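Local coordinates for protein endoglucanase (Uncultured bacterium, PDB 3X17) that probably cleaves internal beta-1,4-glucosidic bonds of cellulose, as a family 9 glycoside hydrolase carrying an N-terminal Ig-like domain, at residues 339-344 and 367-372; 382-387 and 400-405; 77-82 and 420-425; 415-420 and 458-463. All coordinates share one frame; numbering follows the deposited sequence.

Contact 1 (339-344 and 367-372). With CA (calcium ion), chain E.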
loop_
_atom_site.group_PDB
_atom_site.type_symbol
_atom_site.label_atom_id
_atom_site.label_comp_id
_atom_site.label_asym_id
_atom_site.label_seq_id
_atom_site.Cartn_x
_atom_site.Cartn_y
_atom_site.Cartn_z
ATOM N N ASP A 339 -8.786 7.102 -14.575
ATOM C CA ASP A 339 -9.118 5.670 -14.656
ATOM C C ASP A 339 -9.303 5.160 -16.090
ATOM O O ASP A 339 -8.784 4.092 -16.440
ATOM C CB ASP A 339 -10.365 5.381 -13.800
ATOM C CG ASP A 339 -10.284 6.049 -12.440
ATOM O OD1 ASP A 339 -9.625 5.487 -11.560
ATOM O OD2 ASP A 339 -10.872 7.134 -12.233
ATOM N N ARG A 340 -10.008 5.920 -16.943
ATOM C CA ARG A 340 -10.122 5.518 -18.363
ATOM C C ARG A 340 -8.780 5.516 -19.090
ATOM O O ARG A 340 -8.482 4.600 -19.863
ATOM C CB ARG A 340 -11.114 6.385 -19.146
ATOM C CG ARG A 340 -12.539 6.332 -18.651
ATOM C CD ARG A 340 -13.423 7.319 -19.446
ATOM N NE ARG A 340 -14.777 7.407 -18.913
ATOM C CZ ARG A 340 -15.883 7.071 -19.575
ATOM N NH1 ARG A 340 -15.819 6.611 -20.812
ATOM N NH2 ARG A 340 -17.062 7.196 -18.985
ATOM N N PHE A 341 -7.974 6.552 -18.871
ATOM C CA PHE A 341 -6.608 6.570 -19.418
ATOM C C PHE A 341 -5.896 5.252 -19.075
ATOM O O PHE A 341 -5.381 4.540 -19.963
ATOM C CB PHE A 341 -5.840 7.767 -18.835
ATOM C CG PHE A 341 -4.351 7.752 -19.115
ATOM C CD1 PHE A 341 -3.857 8.212 -20.328
ATOM C CD2 PHE A 341 -3.452 7.270 -18.165
ATOM C CE1 PHE A 341 -2.491 8.248 -20.579
ATOM C CE2 PHE A 341 -2.082 7.321 -18.399
ATOM C CZ PHE A 341 -1.610 7.761 -19.641
ATOM N N TRP A 342 -5.909 4.902 -17.785
ATOM C CA TRP A 342 -5.179 3.718 -17.314
ATOM C C TRP A 342 -5.703 2.450 -17.978
ATOM O O TRP A 342 -4.941 1.618 -18.448
ATOM C CB TRP A 342 -5.265 3.621 -15.796
ATOM C CG TRP A 342 -4.696 2.359 -15.225
ATOM C CD1 TRP A 342 -3.546 1.733 -15.601
ATOM C CD2 TRP A 342 -5.152 1.691 -14.047
ATOM N NE1 TRP A 342 -3.300 0.656 -14.779
ATOM C CE2 TRP A 342 -4.273 0.610 -13.812
ATOM C CE3 TRP A 342 -6.271 1.850 -13.215
ATOM C CZ2 TRP A 342 -4.511 -0.347 -12.811
ATOM C CZ3 TRP A 342 -6.523 0.885 -12.238
ATOM C CH2 TRP A 342 -5.626 -0.184 -12.028
ATOM N N ALA A 343 -7.021 2.332 -18.057
ATOM C CA ALA A 343 -7.626 1.190 -18.730
ATOM C C ALA A 343 -7.238 1.143 -20.208
ATOM O O ALA A 343 -6.857 0.086 -20.718
ATOM C CB ALA A 343 -9.167 1.206 -18.547
ATOM N N ALA A 344 -7.333 2.283 -20.893
ATOM C CA ALA A 344 -6.847 2.374 -22.286
ATOM C C ALA A 344 -5.411 1.889 -22.490
ATOM O O ALA A 344 -5.148 1.074 -23.372
ATOM C CB ALA A 344 -7.041 3.792 -22.867
ATOM N N GLY A 367 -5.106 16.992 -22.620
ATOM C CA GLY A 367 -4.416 16.986 -21.333
ATOM C C GLY A 367 -4.413 15.588 -20.745
ATOM O O GLY A 367 -5.453 14.948 -20.662
ATOM N N LEU A 368 -3.222 15.061 -20.484
ATOM C CA LEU A 368 -3.101 13.750 -19.861
ATOM C C LEU A 368 -3.474 13.883 -18.391
ATOM O O LEU A 368 -3.405 14.973 -17.835
ATOM C CB LEU A 368 -1.666 13.255 -19.972
ATOM C CG LEU A 368 -1.152 12.956 -21.376
ATOM C CD1 LEU A 368 0.383 12.813 -21.357
ATOM C CD2 LEU A 368 -1.825 11.728 -21.956
ATOM N N PRO A 369 -3.862 12.770 -17.755
ATOM C CA PRO A 369 -4.169 12.776 -16.320
ATOM C C PRO A 369 -2.980 13.350 -15.560
ATOM O O PRO A 369 -1.846 13.164 -15.999
ATOM C CB PRO A 369 -4.291 11.278 -15.995
ATOM C CG PRO A 369 -4.672 10.631 -17.275
ATOM C CD PRO A 369 -4.011 11.426 -18.360
ATOM N N ALA A 370 -3.212 14.043 -14.447
ATOM C CA ALA A 370 -2.104 14.457 -13.577
ATOM C C ALA A 370 -1.278 13.238 -13.142
ATOM O O ALA A 370 -1.819 12.126 -12.995
ATOM C CB ALA A 370 -2.621 15.231 -12.339
ATOM N N TYR A 371 0.040 13.441 -13.030
ATOM C CA TYR A 371 0.953 12.413 -12.565
ATOM C C TYR A 371 1.056 12.483 -11.045
ATOM O O TYR A 371 1.479 13.491 -10.475
ATOM C CB TYR A 371 2.360 12.568 -13.191
ATOM C CG TYR A 371 3.253 11.359 -12.948
ATOM C CD1 TYR A 371 3.095 10.201 -13.677
ATOM C CD2 TYR A 371 4.190 11.356 -11.921
ATOM C CE1 TYR A 371 3.894 9.093 -13.456
ATOM C CE2 TYR A 371 4.946 10.250 -11.655
ATOM C CZ TYR A 371 4.836 9.136 -12.463
ATOM O OH TYR A 371 5.619 8.034 -12.214
ATOM N N ALA A 372 0.644 11.424 -10.375
ATOM C CA ALA A 372 0.558 11.497 -8.917
ATOM C C ALA A 372 0.781 10.106 -8.359
ATOM O O ALA A 372 0.737 9.130 -9.116
ATOM C CB ALA A 372 -0.794 12.058 -8.497
HETATM CA CA CA E . -10.431 8.818 -10.810
HETATM O O HOH W 1 -9.529 11.116 -10.494
#

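Contact 2 (382-387 and 400-405)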
loop_
_atom_site.group_PDB
_atom_site.type_symbol
_atom_site.label_atom_id
_atom_site.label_comp_id
_atom_site.label_asym_id
_atom_site.label_seq_id
_atom_site.Cartn_x
_atom_site.Cartn_y
_atom_site.Cartn_z
ATOM N N LEU A 382 0.397 4.144 -13.099
ATOM C CA LEU A 382 0.606 2.800 -13.640
ATOM C C LEU A 382 0.452 2.798 -15.166
ATOM O O LEU A 382 1.096 2.032 -15.886
ATOM C CB LEU A 382 -0.386 1.815 -13.023
ATOM C CG LEU A 382 -0.322 1.546 -11.507
ATOM C CD1 LEU A 382 -1.500 0.666 -11.028
ATOM C CD2 LEU A 382 1.000 0.906 -11.071
ATOM N N GLY A 383 -0.395 3.678 -15.665
ATOM C CA GLY A 383 -0.576 3.758 -17.101
ATOM C C GLY A 383 0.636 4.430 -17.724
ATOM O O GLY A 383 1.165 3.962 -18.730
ATOM N N TYR A 384 1.057 5.550 -17.138
ATOM C CA TYR A 384 2.286 6.217 -17.579
ATOM C C TYR A 384 3.410 5.200 -17.699
ATOM O O TYR A 384 4.048 5.092 -18.739
ATOM C CB TYR A 384 2.703 7.282 -16.565
ATOM C CG TYR A 384 2.066 8.624 -16.786
ATOM C CD1 TYR A 384 0.772 8.896 -16.337
ATOM C CD2 TYR A 384 2.801 9.664 -17.343
ATOM C CE1 TYR A 384 0.201 10.173 -16.506
ATOM C CE2 TYR A 384 2.258 10.922 -17.486
ATOM C CZ TYR A 384 0.960 11.172 -17.096
ATOM O OH TYR A 384 0.469 12.452 -17.246
ATOM N N PHE A 385 3.613 4.422 -16.637
ATOM C CA PHE A 385 4.759 3.526 -16.552
ATOM C C PHE A 385 4.633 2.384 -17.543
ATOM O O PHE A 385 5.621 1.976 -18.140
ATOM C CB PHE A 385 4.924 2.981 -15.129
ATOM C CG PHE A 385 6.245 2.274 -14.889
ATOM C CD1 PHE A 385 7.437 3.008 -14.743
ATOM C CD2 PHE A 385 6.305 0.887 -14.851
ATOM C CE1 PHE A 385 8.657 2.360 -14.590
ATOM C CE2 PHE A 385 7.511 0.236 -14.634
ATOM C CZ PHE A 385 8.697 0.979 -14.496
ATOM N N ASP A 386 3.425 1.833 -17.682
ATOM C CA ASP A 386 3.229 0.625 -18.485
ATOM C C ASP A 386 3.271 0.962 -19.971
ATOM O O ASP A 386 3.834 0.218 -20.775
ATOM C CB ASP A 386 1.904 -0.063 -18.144
ATOM C CG ASP A 386 2.012 -0.941 -16.914
ATOM O OD1 ASP A 386 3.147 -1.069 -16.385
ATOM O OD2 ASP A 386 0.969 -1.433 -16.424
ATOM N N TYR A 387 2.706 2.105 -20.330
ATOM C CA TYR A 387 2.895 2.644 -21.667
ATOM C C TYR A 387 4.388 2.801 -22.081
ATOM O O TYR A 387 4.817 2.239 -23.090
ATOM C CB TYR A 387 2.195 3.990 -21.797
ATOM C CG TYR A 387 2.177 4.516 -23.228
ATOM C CD1 TYR A 387 3.360 4.919 -23.861
ATOM C CD2 TYR A 387 0.975 4.681 -23.909
ATOM C CE1 TYR A 387 3.348 5.441 -25.152
ATOM C CE2 TYR A 387 0.944 5.214 -25.196
ATOM C CZ TYR A 387 2.136 5.567 -25.826
ATOM O OH TYR A 387 2.096 6.067 -27.121
ATOM N N ALA A 400 7.556 10.307 -24.955
ATOM C CA ALA A 400 8.505 11.278 -24.391
ATOM C C ALA A 400 7.845 12.153 -23.347
ATOM O O ALA A 400 8.474 12.525 -22.370
ATOM C CB ALA A 400 9.149 12.159 -25.493
ATOM N N ARG A 401 6.579 12.496 -23.546
ATOM C CA ARG A 401 5.844 13.229 -22.505
ATOM C C ARG A 401 5.657 12.402 -21.227
ATOM O O ARG A 401 5.915 12.878 -20.120
ATOM C CB ARG A 401 4.498 13.753 -23.035
ATOM C CG ARG A 401 4.686 14.973 -23.928
ATOM C CD ARG A 401 3.472 15.200 -24.793
ATOM N NE ARG A 401 2.318 15.585 -23.984
ATOM C CZ ARG A 401 1.081 15.652 -24.447
ATOM N NH1 ARG A 401 0.845 15.387 -25.732
ATOM N NH2 ARG A 401 0.083 15.971 -23.628
ATOM N N LEU A 402 5.328 11.129 -21.399
ATOM C CA LEU A 402 5.135 10.233 -20.269
ATOM C C LEU A 402 6.417 10.081 -19.466
ATOM O O LEU A 402 6.400 10.176 -18.231
ATOM C CB LEU A 402 4.634 8.870 -20.759
ATOM C CG LEU A 402 3.293 8.921 -21.510
ATOM C CD1 LEU A 402 2.844 7.550 -21.980
ATOM C CD2 LEU A 402 2.210 9.627 -20.701
ATOM N N VAL A 403 7.543 9.959 -20.172
ATOM C CA VAL A 403 8.832 9.755 -19.516
ATOM C C VAL A 403 9.155 10.965 -18.652
ATOM O O VAL A 403 9.478 10.828 -17.466
ATOM C CB VAL A 403 9.993 9.462 -20.537
ATOM C CG1 VAL A 403 11.342 9.638 -19.870
ATOM C CG2 VAL A 403 9.901 8.025 -21.078
ATOM N N GLN A 404 9.105 12.145 -19.267
ATOM C CA GLN A 404 9.364 13.407 -18.571
ATOM C C GLN A 404 8.507 13.583 -17.290
ATOM O O GLN A 404 9.009 14.030 -16.253
ATOM C CB GLN A 404 9.125 14.574 -19.545
ATOM C CG GLN A 404 8.935 15.927 -18.860
ATOM C CD GLN A 404 7.540 16.521 -19.046
ATOM O OE1 GLN A 404 7.207 17.540 -18.422
ATOM N NE2 GLN A 404 6.721 15.900 -19.907
ATOM N N ARG A 405 7.213 13.260 -17.365
ATOM C CA ARG A 405 6.369 13.293 -16.175
ATOM C C ARG A 405 6.797 12.291 -15.106
ATOM O O ARG A 405 6.839 12.623 -13.918
ATOM C CB ARG A 405 4.896 13.148 -16.547
ATOM C CG ARG A 405 4.472 14.164 -17.586
ATOM C CD ARG A 405 3.153 14.806 -17.261
ATOM N NE ARG A 405 3.189 16.251 -17.465
ATOM C CZ ARG A 405 2.983 16.876 -18.628
ATOM N NH1 ARG A 405 2.758 16.193 -19.757
ATOM N NH2 ARG A 405 3.015 18.207 -18.662
#

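Contact 3 (77-82 and 420-425)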
loop_
_atom_site.group_PDB
_atom_site.type_symbol
_atom_site.label_atom_id
_atom_site.label_comp_id
_atom_site.label_asym_id
_atom_site.label_seq_id
_atom_site.Cartn_x
_atom_site.Cartn_y
_atom_site.Cartn_z
ATOM N N LEU A 77 10.369 21.466 9.019
ATOM C CA LEU A 77 9.223 21.460 8.121
ATOM C C LEU A 77 8.276 20.292 8.368
ATOM O O LEU A 77 7.257 20.158 7.689
ATOM C CB LEU A 77 9.699 21.457 6.677
ATOM C CG LEU A 77 10.311 22.803 6.258
ATOM C CD1 LEU A 77 10.486 22.833 4.752
ATOM C CD2 LEU A 77 9.410 23.982 6.725
ATOM N N VAL A 78 8.625 19.440 9.308
ATOM C CA VAL A 78 7.866 18.231 9.538
ATOM C C VAL A 78 7.625 17.892 10.981
ATOM O O VAL A 78 6.568 18.097 11.456
ATOM C CB VAL A 78 8.519 16.993 8.863
ATOM C CG1 VAL A 78 7.578 15.845 8.829
ATOM C CG2 VAL A 78 8.970 17.299 7.507
ATOM N N SER A 79 8.611 17.357 11.667
ATOM C CA SER A 79 8.411 16.938 13.059
ATOM C C SER A 79 8.680 18.074 14.041
ATOM O O SER A 79 8.159 18.069 15.143
ATOM C CB SER A 79 9.277 15.733 13.428
ATOM O OG SER A 79 10.663 16.057 13.413
ATOM N N GLY A 80 9.595 18.974 13.701
ATOM C CA GLY A 80 10.122 19.918 14.690
ATOM C C GLY A 80 11.310 19.399 15.496
ATOM O O GLY A 80 11.890 20.142 16.276
ATOM N N ASP A 81 11.670 18.123 15.341
ATOM C CA ASP A 81 12.712 17.543 16.195
ATOM C C ASP A 81 14.119 18.049 15.880
ATOM O O ASP A 81 14.408 18.509 14.769
ATOM C CB ASP A 81 12.711 16.010 16.166
ATOM C CG ASP A 81 11.413 15.410 16.678
ATOM O OD1 ASP A 81 10.564 16.171 17.202
ATOM O OD2 ASP A 81 11.259 14.168 16.556
ATOM N N THR A 82 14.998 17.914 16.863
ATOM C CA THR A 82 16.417 18.012 16.634
ATOM C C THR A 82 16.980 16.620 16.417
ATOM O O THR A 82 16.871 15.757 17.305
ATOM C CB THR A 82 17.110 18.677 17.848
ATOM O OG1 THR A 82 16.641 20.023 17.955
ATOM C CG2 THR A 82 18.631 18.703 17.653
ATOM N N SER A 420 13.081 16.592 4.877
ATOM C CA SER A 420 12.374 15.841 5.906
ATOM C C SER A 420 13.321 15.007 6.745
ATOM O O SER A 420 13.872 14.013 6.286
ATOM C CB SER A 420 11.305 14.941 5.286
ATOM O OG SER A 420 10.616 14.206 6.293
ATOM N N GLY A 421 13.456 15.378 8.003
ATOM C CA GLY A 421 14.469 14.756 8.832
ATOM C C GLY A 421 14.295 13.251 8.907
ATOM O O GLY A 421 15.267 12.522 8.858
ATOM N N TYR A 422 13.053 12.770 8.984
ATOM C CA TYR A 422 12.839 11.330 9.109
ATOM C C TYR A 422 12.757 10.558 7.790
ATOM O O TYR A 422 12.481 9.348 7.803
ATOM C CB TYR A 422 11.602 11.038 9.945
ATOM C CG TYR A 422 11.777 11.338 11.401
ATOM C CD1 TYR A 422 12.410 10.412 12.253
ATOM C CD2 TYR A 422 11.337 12.536 11.934
ATOM C CE1 TYR A 422 12.550 10.661 13.592
ATOM C CE2 TYR A 422 11.498 12.814 13.285
ATOM C CZ TYR A 422 12.118 11.879 14.109
ATOM O OH TYR A 422 12.177 12.097 15.474
ATOM N N GLY A 423 12.887 11.247 6.657
ATOM C CA GLY A 423 12.754 10.568 5.371
ATOM C C GLY A 423 11.378 10.650 4.724
ATOM O O GLY A 423 11.275 10.629 3.512
ATOM N N VAL A 424 10.323 10.767 5.528
ATOM C CA VAL A 424 8.949 10.679 5.006
ATOM C C VAL A 424 8.650 11.895 4.152
ATOM O O VAL A 424 8.876 13.015 4.583
ATOM C CB VAL A 424 7.887 10.530 6.139
ATOM C CG1 VAL A 424 7.975 11.674 7.139
ATOM C CG2 VAL A 424 6.472 10.474 5.539
ATOM N N PRO A 425 8.279 11.676 2.883
ATOM C CA PRO A 425 8.136 12.778 1.923
ATOM C C PRO A 425 6.816 13.512 2.066
ATOM O O PRO A 425 6.143 13.797 1.067
ATOM C CB PRO A 425 8.244 12.084 0.555
ATOM C CG PRO A 425 7.947 10.637 0.828
ATOM C CD PRO A 425 7.940 10.373 2.288
#

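Contact 4 (415-420 and 458-463)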
loop_
_atom_site.group_PDB
_atom_site.type_symbol
_atom_site.label_atom_id
_atom_site.label_comp_id
_atom_site.label_asym_id
_atom_site.label_seq_id
_atom_site.Cartn_x
_atom_site.Cartn_y
_atom_site.Cartn_z
ATOM N N GLN A 415 12.698 15.925 -3.638
ATOM C CA GLN A 415 12.859 17.226 -2.993
ATOM C C GLN A 415 12.173 17.310 -1.630
ATOM O O GLN A 415 12.706 17.929 -0.679
ATOM C CB GLN A 415 12.336 18.332 -3.901
ATOM C CG GLN A 415 11.921 19.584 -3.149
ATOM C CD GLN A 415 11.471 20.715 -4.073
ATOM O OE1 GLN A 415 10.937 21.725 -3.615
ATOM N NE2 GLN A 415 11.700 20.555 -5.370
ATOM N N THR A 416 10.969 16.736 -1.524
ATOM C CA THR A 416 10.303 16.682 -0.220
ATOM C C THR A 416 11.090 15.797 0.747
ATOM O O THR A 416 11.306 16.145 1.909
ATOM C CB THR A 416 8.845 16.195 -0.334
ATOM O OG1 THR A 416 8.162 16.964 -1.329
ATOM C CG2 THR A 416 8.105 16.361 1.010
ATOM N N TYR A 417 11.558 14.665 0.252
ATOM C CA TYR A 417 12.320 13.755 1.084
ATOM C C TYR A 417 13.527 14.489 1.687
ATOM O O TYR A 417 13.879 14.279 2.854
ATOM C CB TYR A 417 12.770 12.558 0.252
ATOM C CG TYR A 417 14.003 11.836 0.755
ATOM C CD1 TYR A 417 13.915 10.888 1.765
ATOM C CD2 TYR A 417 15.246 12.039 0.154
ATOM C CE1 TYR A 417 15.052 10.196 2.223
ATOM C CE2 TYR A 417 16.371 11.311 0.559
ATOM C CZ TYR A 417 16.262 10.406 1.616
ATOM O OH TYR A 417 17.362 9.694 2.050
ATOM N N GLU A 418 14.137 15.367 0.902
ATOM C CA GLU A 418 15.324 16.073 1.368
ATOM C C GLU A 418 14.961 17.119 2.410
ATOM O O GLU A 418 15.779 17.458 3.245
ATOM C CB GLU A 418 16.058 16.735 0.202
ATOM C CG GLU A 418 16.698 15.738 -0.761
ATOM C CD GLU A 418 17.860 16.347 -1.520
ATOM O OE1 GLU A 418 17.641 17.343 -2.254
ATOM O OE2 GLU A 418 18.984 15.834 -1.360
ATOM N N GLN A 419 13.718 17.587 2.388
ATOM C CA GLN A 419 13.252 18.542 3.391
ATOM C C GLN A 419 12.836 17.888 4.711
ATOM O O GLN A 419 12.304 18.562 5.579
ATOM C CB GLN A 419 12.092 19.373 2.840
ATOM C CG GLN A 419 12.506 20.293 1.723
ATOM C CD GLN A 419 11.339 20.823 0.895
ATOM O OE1 GLN A 419 11.446 21.899 0.313
ATOM N NE2 GLN A 419 10.244 20.063 0.803
ATOM N N SER A 420 13.081 16.592 4.877
ATOM C CA SER A 420 12.374 15.841 5.906
ATOM C C SER A 420 13.321 15.007 6.745
ATOM O O SER A 420 13.872 14.013 6.286
ATOM C CB SER A 420 11.305 14.941 5.286
ATOM O OG SER A 420 10.616 14.206 6.293
ATOM N N TYR A 458 17.633 7.707 -5.393
ATOM C CA TYR A 458 16.189 7.467 -5.440
ATOM C C TYR A 458 15.891 6.162 -4.701
ATOM O O TYR A 458 15.000 6.097 -3.860
ATOM C CB TYR A 458 15.675 7.414 -6.871
ATOM C CG TYR A 458 15.431 8.773 -7.502
ATOM C CD1 TYR A 458 15.632 9.950 -6.791
ATOM C CD2 TYR A 458 15.024 8.873 -8.821
ATOM C CE1 TYR A 458 15.457 11.199 -7.402
ATOM C CE2 TYR A 458 14.810 10.102 -9.426
ATOM C CZ TYR A 458 15.020 11.259 -8.717
ATOM O OH TYR A 458 14.730 12.468 -9.315
ATOM N N GLU A 459 16.738 5.168 -4.926
ATOM C CA GLU A 459 16.593 3.887 -4.258
ATOM C C GLU A 459 16.790 4.016 -2.747
ATOM O O GLU A 459 16.054 3.408 -1.940
ATOM C CB GLU A 459 17.584 2.894 -4.848
ATOM C CG GLU A 459 17.220 1.442 -4.619
ATOM C CD GLU A 459 18.143 0.489 -5.376
ATOM O OE1 GLU A 459 18.003 0.379 -6.603
ATOM O OE2 GLU A 459 19.047 -0.097 -4.760
ATOM N N ARG A 460 17.716 4.883 -2.359
ATOM C CA ARG A 460 17.870 5.187 -0.946
ATOM C C ARG A 460 16.596 5.844 -0.395
ATOM O O ARG A 460 16.133 5.481 0.687
ATOM C CB ARG A 460 19.099 6.063 -0.657
ATOM C CG ARG A 460 19.264 6.377 0.855
ATOM C CD ARG A 460 20.484 7.273 1.138
ATOM N NE ARG A 460 20.219 8.680 0.812
ATOM C CZ ARG A 460 20.804 9.354 -0.184
ATOM N NH1 ARG A 460 21.709 8.751 -0.955
ATOM N NH2 ARG A 460 20.479 10.629 -0.416
ATOM N N ALA A 461 16.062 6.820 -1.126
ATOM C CA ALA A 461 14.875 7.525 -0.675
ATOM C C ALA A 461 13.683 6.581 -0.563
ATOM O O ALA A 461 12.859 6.749 0.315
ATOM C CB ALA A 461 14.548 8.719 -1.587
ATOM N N ALA A 462 13.566 5.622 -1.483
ATOM C CA ALA A 462 12.518 4.617 -1.407
ATOM C C ALA A 462 12.727 3.731 -0.179
ATOM O O ALA A 462 11.778 3.451 0.571
ATOM C CB ALA A 462 12.498 3.763 -2.684
ATOM N N LEU A 463 13.955 3.275 0.038
ATOM C CA LEU A 463 14.234 2.441 1.215
ATOM C C LEU A 463 13.813 3.174 2.481
ATOM O O LEU A 463 13.301 2.567 3.431
ATOM C CB LEU A 463 15.723 2.093 1.322
ATOM C CG LEU A 463 16.153 1.305 2.561
ATOM C CD1 LEU A 463 15.351 -0.036 2.638
ATOM C CD2 LEU A 463 17.649 0.987 2.445
#

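Contact 1 (339-344 and 367-372)
OD2 and OD1 of Asp339 are both held, two residues ahead of Phe341, whose ring meets Pro369. OD2 of Asp339 binds a calcium ion at 2.2 Å, while OD1 forms a salt bridge with Lys277. Asp333, Asp335, Asp338 and Val377 also bind this calcium, and a water lies 2.5 Å from the metal. The metal and the lysine together probably favour the ionised carboxylate and restrict its rotation. The site lies at the start of helix 337-351 in the (alpha/alpha)6 barrel of the family 9 domain.

Across the contact the interaction is apolar. The Phe341 ring reaches the loop that follows helix 354-366 because its CG stands anti to the backbone N (chi1 169°). Pro369 CD sits over one face of this ring, 3.9 Å from the centroid, as a CH-pi contact offset toward the rim. The proline and phenylalanine side chains cross at about a right angle. Met363 of helix 354-366 touches both of them. Leu368 comes in obliquely by one methyl, with CD2 3.8 Å from Phe341 CE1. The shortest approach between the segments is Pro369 CG to Phe341 CG, at 3.4 Å.

Contact 2 (382-387 and 400-405)
Leu402 splits its two methyl groups between two tyrosines, Tyr384 and Tyr387. The first kind of contact is CH-pi. CD1 of Leu402 lies over one face of the Tyr387 ring, 3.6 Å from the centroid and offset toward the rim. It is only 3.3 Å from Tyr387 CD1, so the packing here is tight. Tyr387 presents this face with CG anti to the backbone N (chi1 -172°).

The second kind is van der Waals packing. CD2 of Leu402 approaches the Tyr384 ring obliquely, 3.4 Å from CD2 of that ring. Arg405 adds its aliphatic part: CB is 3.6 Å from Tyr384 CE2, and CD is 3.6 Å from Tyr384 OH. The ring and the guanidinium plane stand 81° apart.

The two tyrosine hydroxyls find their polar partners outside the two segments. The Tyr384 hydroxyl donates to Pro369 O, and Tyr387 OH accepts a hydrogen bond from Asp395 N. An alanine in place of Tyr384 would probably open a gap beside Leu402 CD2 and leave the Pro369 carbonyl without this donor.

These residues join helices 381-390 and 396-418 of the (alpha/alpha)6 barrel, whose local axes pass 9.3 Å apart at a signed crossing angle of -124°. With no hydrogen bond between the segments, their fit rests on shape, and the hydroxyls tie the tyrosines to nearby loops.

Contact 3 (77-82 and 420-425)
Tyr422 points its hydroxyl at Asp81, with the ring and carboxylate planes 82° apart and the side chains crossing at about a right angle. The hydroxyl donates to Asp81 OD2 in a short bond of 2.5 Å. The oxygen uses its anti lone pair, away from OD1, and lies near the plane of the ring. OD1 of Asp81 forms a salt bridge with Arg527. Ser79 also meets the ring at its edge, with OG 3.4 Å from Tyr422 CE2.

This contact joins the N-terminal Ig-like domain to the family 9 catalytic domain. Segment 77-82 runs through the loop after strand 63-74 and into strand 82-87, and Ser420 to Gly423 form a type I beta turn beyond helix 396-418. A phenylalanine in place of Tyr422 is likely to cost Asp81 OD2 this donor and remove a polar link between the domains.

Ser79 OG sits between the backbone N and the carbonyl carbon (chi1 66°), where it accepts from Asp81 N at 3.0 Å and closes an ST turn. It also bonds to Asp75. At the other end of the contact, Val78 lays CG2 against Ser420, 3.7 Å from its OG. That hydroxyl donates to Val424 O at 2.7 Å, tilted 20° from the carbonyl plane.

Contact 4 (415-420 and 458-463)
Tyr417 lays one ring face on Ala461, and this is the close-packed part of the contact. CB of Ala461 stands over the centre of the ring, 3.7 Å from the centroid, in a well-centred CH-pi contact. The methyl is nearly equally far from all the ring carbons. The backbone takes part too, since Ala461 CA is 3.9 Å from Tyr417 CZ. Tyr417 reaches across with CG anti to its backbone N (chi1 155°). Phe414 touches both Tyr417 and Ala461, and Leu446 of helix 435-452 also packs on the alanine.

The contact joins the last turn of helix 396-418 to helix 456-469, two helices of the (alpha/alpha)6 barrel domain.

Its outer side is looser and polar. Arg460 is exposed, and its extended chain bends at chi3 to bring NE to the tyrosine hydroxyl. NE of Arg460 donates to Tyr417 OH at 3.3 Å, a long bond with an N-H...O angle of 153°. The guanidinium and ring planes are turned 39° from each other. Glu418, also exposed, carries the opposite charge nearby without touching it: its OE2 stays 5.5 Å from Arg460 NH2.

From the N terminus, the chain first meets contact 3 at 77-82, in the Ig-like domain. This contact closes only at 420-425, so its long loop encloses contacts 1 and 2 and ties the two domains together. Within that loop, contact 1 closes a helical excursion through 354-366. Contact 2 follows in series and joins the next two helices; its centre is about 10 Å from that of contact 1, and the two touch. Contact 4 starts at the far end of helix 396-418, which contact 2 also uses, and closes at 458-463. Its segments alternate with those of contact 3. These two cross, share Ser420 and lie side by side.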